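Local coordinates for MIP07328p (Drosophila melanogaster, PDB 6FKK), which probably acts as a repulsive axon guidance cue, its semaphorin extracellular region binding receptors in cell-cell signalling, at residues V443-E452 with V464-V473. Sequence-based numbering, arbitrary orientation.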
ATOM      1  N   VAL A 443      12.846  -1.683  15.904  1.00 59.90           N
ATOM      2  CA  VAL A 443      12.672  -3.093  15.577  1.00 52.71           C
ATOM      3  C   VAL A 443      13.874  -3.639  14.815  1.00 61.33           C
ATOM      4  O   VAL A 443      14.470  -4.640  15.212  1.00 72.97           O
ATOM      5  CB  VAL A 443      11.366  -3.320  14.784  1.00 48.88           C
ATOM      6  CG1 VAL A 443      11.319  -4.742  14.251  1.00 49.86           C
ATOM      7  CG2 VAL A 443      10.161  -3.036  15.662  1.00 62.98           C
ATOM      8  N   LEU A 444      14.234  -2.998  13.717  1.00 59.22           N
ATOM      9  CA  LEU A 444      15.371  -3.404  12.905  1.00 52.88           C
ATOM     10  C   LEU A 444      16.629  -2.696  13.382  1.00 66.80           C
ATOM     11  O   LEU A 444      16.565  -1.758  14.182  1.00 71.95           O
ATOM     12  CB  LEU A 444      15.087  -3.088  11.439  1.00 56.43           C
ATOM     13  CG  LEU A 444      13.897  -3.795  10.788  1.00 54.16           C
ATOM     14  CD1 LEU A 444      13.856  -3.498   9.296  1.00 48.47           C
ATOM     15  CD2 LEU A 444      13.962  -5.290  11.041  1.00 56.61           C
ATOM     16  N   PRO A 445      17.805  -3.140  12.931  1.00 70.93           N
ATOM     17  CA  PRO A 445      19.024  -2.361  13.179  1.00 66.24           C
ATOM     18  C   PRO A 445      18.855  -0.922  12.714  1.00 69.77           C
ATOM     19  O   PRO A 445      18.182  -0.646  11.719  1.00 90.59           O
ATOM     20  CB  PRO A 445      20.087  -3.103  12.363  1.00 67.30           C
ATOM     21  CG  PRO A 445      19.618  -4.513  12.368  1.00 60.82           C
ATOM     22  CD  PRO A 445      18.110  -4.453  12.330  1.00 62.99           C
ATOM     23  N   LEU A 446      19.491  -0.002  13.447  1.00 65.02           N
ATOM     24  CA  LEU A 446      19.220   1.428  13.302  1.00 62.12           C
ATOM     25  C   LEU A 446      19.355   1.929  11.868  1.00 75.70           C
ATOM     26  O   LEU A 446      18.789   2.977  11.533  1.00 93.92           O
ATOM     27  CB  LEU A 446      20.153   2.226  14.217  1.00 63.60           C
ATOM     28  CG  LEU A 446      19.812   3.703  14.433  1.00 57.14           C
ATOM     29  CD1 LEU A 446      18.538   3.856  15.253  1.00 64.06           C
ATOM     30  CD2 LEU A 446      20.969   4.437  15.087  1.00 76.49           C
ATOM     31  N   GLY A 447      20.075   1.218  11.009  1.00 73.68           N
ATOM     32  CA  GLY A 447      20.236   1.672   9.643  1.00 87.21           C
ATOM     33  C   GLY A 447      19.201   1.131   8.677  1.00 82.04           C
ATOM     34  O   GLY A 447      18.751   1.845   7.774  1.00 66.92           O
ATOM     35  N   THR A 448      18.806  -0.126   8.866  1.00 82.97           N
ATOM     36  CA  THR A 448      18.002  -0.819   7.870  1.00 73.05           C
ATOM     37  C   THR A 448      16.601  -0.212   7.775  1.00 59.04           C
ATOM     38  O   THR A 448      15.972   0.071   8.801  1.00 64.57           O
ATOM     39  CB  THR A 448      17.902  -2.306   8.206  1.00 80.76           C
ATOM     40  OG1 THR A 448      17.535  -2.463   9.581  1.00101.34           O
ATOM     41  CG2 THR A 448      19.237  -3.001   7.962  1.00 81.52           C
ATOM     42  N   PRO A 449      16.095   0.005   6.564  1.00 62.29           N
ATOM     43  CA  PRO A 449      14.738   0.529   6.393  1.00 48.72           C
ATOM     44  C   PRO A 449      13.694  -0.579   6.322  1.00 55.85           C
ATOM     45  O   PRO A 449      13.986  -1.736   6.010  1.00 77.03           O
ATOM     46  CB  PRO A 449      14.817   1.278   5.051  1.00 44.66           C
ATOM     47  CG  PRO A 449      16.277   1.222   4.624  1.00 47.79           C
ATOM     48  CD  PRO A 449      16.844   0.023   5.302  1.00 58.44           C
ATOM     49  N   ILE A 450      12.453  -0.192   6.606  1.00 50.43           N
ATOM     50  CA  ILE A 450      11.322  -1.112   6.647  1.00 52.56           C
ATOM     51  C   ILE A 450      10.578  -1.025   5.321  1.00 51.18           C
ATOM     52  O   ILE A 450      10.056   0.038   4.959  1.00 59.61           O
ATOM     53  CB  ILE A 450      10.391  -0.798   7.829  1.00 46.23           C
ATOM     54  CG1 ILE A 450      11.125  -1.021   9.153  1.00 48.20           C
ATOM     55  CG2 ILE A 450       9.128  -1.643   7.762  1.00 40.25           C
ATOM     56  CD1 ILE A 450      10.284  -0.736  10.372  1.00 42.22           C
ATOM     57  N   ARG A 451      10.520  -2.143   4.598  1.00 47.12           N
ATOM     58  CA  ARG A 451       9.894  -2.183   3.281  1.00 55.14           C
ATOM     59  C   ARG A 451       8.397  -2.476   3.356  1.00 56.46           C
ATOM     60  O   ARG A 451       7.600  -1.811   2.687  1.00 54.93           O
ATOM     61  CB  ARG A 451      10.596  -3.226   2.404  1.00 56.82           C
ATOM     62  CG  ARG A 451      12.055  -2.908   2.108  1.00 53.10           C
ATOM     63  CD  ARG A 451      12.182  -1.739   1.145  1.00 64.88           C
ATOM     64  NE  ARG A 451      13.573  -1.472   0.785  1.00 68.93           N
ATOM     65  CZ  ARG A 451      14.296  -0.471   1.276  1.00 63.45           C
ATOM     66  NH1 ARG A 451      13.759   0.369   2.149  1.00 67.68           N
ATOM     67  NH2 ARG A 451      15.553  -0.304   0.891  1.00 46.42           N
ATOM     68  N   GLU A 452       7.998  -3.462   4.158  1.00 53.85           N
ATOM     69  CA  GLU A 452       6.600  -3.856   4.256  1.00 60.73           C
ATOM     70  C   GLU A 452       6.278  -4.264   5.687  1.00 52.79           C
ATOM     71  O   GLU A 452       7.170  -4.508   6.503  1.00 53.68           O
ATOM     72  CB  GLU A 452       6.271  -5.008   3.296  1.00 75.25           C
ATOM     73  CG  GLU A 452       6.127  -4.594   1.840  1.00 81.54           C
ATOM     74  CD  GLU A 452       6.224  -5.773   0.892  1.00 93.99           C
ATOM     75  OE1 GLU A 452       7.038  -6.682   1.159  1.00 95.99           O
ATOM     76  OE2 GLU A 452       5.487  -5.793  -0.117  1.00 97.76           O
ATOM     77  N   VAL A 464       7.915  -7.428  10.429  1.00 60.28           N
ATOM     78  CA  VAL A 464       8.616  -6.357   9.731  1.00 53.71           C
ATOM     79  C   VAL A 464       9.462  -6.963   8.620  1.00 57.08           C
ATOM     80  O   VAL A 464      10.129  -7.986   8.812  1.00 77.98           O
ATOM     81  CB  VAL A 464       9.474  -5.547  10.718  1.00 50.17           C
ATOM     82  CG1 VAL A 464      10.211  -4.432   9.994  1.00 48.68           C
ATOM     83  CG2 VAL A 464       8.604  -4.990  11.831  1.00 45.31           C
ATOM     84  N   VAL A 465       9.440  -6.332   7.450  1.00 49.15           N
ATOM     85  CA  VAL A 465      10.110  -6.846   6.261  1.00 46.28           C
ATOM     86  C   VAL A 465      11.119  -5.812   5.782  1.00 61.94           C
ATOM     87  O   VAL A 465      10.747  -4.675   5.462  1.00 64.71           O
ATOM     88  CB  VAL A 465       9.110  -7.183   5.144  1.00 57.35           C
ATOM     89  CG1 VAL A 465       9.843  -7.691   3.913  1.00 56.16           C
ATOM     90  CG2 VAL A 465       8.095  -8.203   5.633  1.00 62.23           C
ATOM     91  N   SER A 466      12.388  -6.205   5.725  1.00 48.07           N
ATOM     92  CA  SER A 466      13.443  -5.397   5.140  1.00 49.70           C
ATOM     93  C   SER A 466      13.863  -6.016   3.809  1.00 65.23           C
ATOM     94  O   SER A 466      13.230  -6.952   3.308  1.00 76.08           O
ATOM     95  CB  SER A 466      14.624  -5.272   6.103  1.00 64.19           C
ATOM     96  OG  SER A 466      15.361  -6.481   6.164  1.00 65.65           O
ATOM     97  N   ASP A 467      14.947  -5.492   3.234  1.00 58.36           N
ATOM     98  CA  ASP A 467      15.432  -6.036   1.970  1.00 59.63           C
ATOM     99  C   ASP A 467      15.917  -7.470   2.135  1.00 63.66           C
ATOM    100  O   ASP A 467      15.735  -8.301   1.240  1.00 73.93           O
ATOM    101  CB  ASP A 467      16.547  -5.158   1.405  1.00 65.71           C
ATOM    102  CG  ASP A 467      16.017  -3.961   0.643  1.00 85.02           C
ATOM    103  OD1 ASP A 467      14.884  -4.038   0.118  1.00 86.36           O
ATOM    104  OD2 ASP A 467      16.739  -2.945   0.567  1.00 83.60           O
ATOM    105  N   GLY A 468      16.523  -7.785   3.275  1.00 70.63           N
ATOM    106  CA  GLY A 468      17.087  -9.108   3.449  1.00 75.13           C
ATOM    107  C   GLY A 468      16.740  -9.796   4.751  1.00 72.85           C
ATOM    108  O   GLY A 468      17.525 -10.614   5.240  1.00 72.93           O
ATOM    109  N   SER A 469      15.573  -9.497   5.321  1.00 72.52           N
ATOM    110  CA  SER A 469      15.190 -10.134   6.574  1.00 69.10           C
ATOM    111  C   SER A 469      13.698  -9.970   6.818  1.00 55.85           C
ATOM    112  O   SER A 469      13.082  -8.996   6.379  1.00 53.23           O
ATOM    113  CB  SER A 469      15.973  -9.555   7.759  1.00 69.32           C
ATOM    114  OG  SER A 469      15.628  -8.199   7.982  1.00 72.38           O
ATOM    115  N   LEU A 470      13.131 -10.950   7.519  1.00 57.04           N
ATOM    116  CA  LEU A 470      11.815 -10.848   8.133  1.00 55.38           C
ATOM    117  C   LEU A 470      12.000 -10.932   9.639  1.00 73.93           C
ATOM    118  O   LEU A 470      12.695 -11.828  10.130  1.00 91.23           O
ATOM    119  CB  LEU A 470      10.874 -11.962   7.665  1.00 62.14           C
ATOM    120  CG  LEU A 470      10.712 -12.255   6.174  1.00 60.65           C
ATOM    121  CD1 LEU A 470       9.612 -13.283   5.974  1.00 56.53           C
ATOM    122  CD2 LEU A 470      10.413 -10.989   5.397  1.00 60.67           C
ATOM    123  N   VAL A 471      11.392 -10.003  10.369  1.00 65.66           N
ATOM    124  CA  VAL A 471      11.510  -9.951  11.821  1.00 67.06           C
ATOM    125  C   VAL A 471      10.112  -9.952  12.420  1.00 71.10           C
ATOM    126  O   VAL A 471       9.249  -9.179  11.992  1.00 76.77           O
ATOM    127  CB  VAL A 471      12.303  -8.716  12.287  1.00 66.30           C
ATOM    128  CG1 VAL A 471      12.251  -8.591  13.802  1.00 75.61           C
ATOM    129  CG2 VAL A 471      13.744  -8.808  11.812  1.00 62.65           C
ATOM    130  N   SER A 472       9.893 -10.816  13.406  1.00 68.25           N
ATOM    131  CA  SER A 472       8.602 -10.950  14.067  1.00 63.08           C
ATOM    132  C   SER A 472       8.663 -10.279  15.435  1.00 67.41           C
ATOM    133  O   SER A 472       9.487 -10.650  16.275  1.00 75.63           O
ATOM    134  CB  SER A 472       8.221 -12.422  14.209  1.00 60.55           C
ATOM    135  OG  SER A 472       6.969 -12.569  14.853  1.00 75.51           O
ATOM    136  N   VAL A 473       7.798  -9.292  15.651  1.00 59.14           N
ATOM    137  CA  VAL A 473       7.670  -8.634  16.950  1.00 59.78           C
ATOM    138  C   VAL A 473       6.208  -8.722  17.374  1.00 70.75           C
ATOM    139  O   VAL A 473       5.326  -8.868  16.515  1.00 78.01           O
ATOM    140  CB  VAL A 473       8.161  -7.177  16.893  1.00 65.54           C
ATOM    141  CG1 VAL A 473       9.624  -7.129  16.467  1.00 70.59           C
ATOM    142  CG2 VAL A 473       7.295  -6.356  15.950  1.00 69.99           C
TER
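A classic beta bulge in the last blade of the semaphorin propeller opens this contact: R451 and E452 both face V465 at the start of strand 452-456. The evidence is a carbonyl shared by two donors. V465 O takes R451 N at 2.7 Å, with a C=O...N angle of 167°, and a longer bond from E452 N, which lies tilted from the carbonyl plane. V465 N returns a bond to E452 O, closing an antiparallel hydrogen-bonded pair in which the E452 and V465 side chains run side by side in the same direction; beyond them, E452 OE1 accepts from I30 N of the neighbouring blade.

R451 extends past the bulge to D467 in the turn between strands 461-465 and 469-474. The R451 chain bends at chi2 (-71°), which swings the guanidinium over to the carboxylate, R451 NE lying 3.0 Å from D467 OD1 and R451 NH2 2.9 Å from D467 OD2. This salt bridge is skewed: the two planes are 73° apart, OD1 is approached from above the carboxylate, and the NH2 bond is weak. With a leucine in place of R451, the D467 carboxylate would probably lose this charged mate and be freer to turn.

Hydrophobic contacts continue from the preceding loop. I450 CG1 meets V464 CG1 at 3.6 Å, the side chains crossing at about a right angle, while L444 reaches the same methyl tip to tip and passes its CD2 alongside V471 CG2. V443 CG1 touches V464 CG2 at 3.6 Å and V473 CG1. V415 of strand 414-423 also packs on V443, I450 and V464, so the interblade connection is seated between consecutive four-stranded antiparallel blades, as in a beta-propeller.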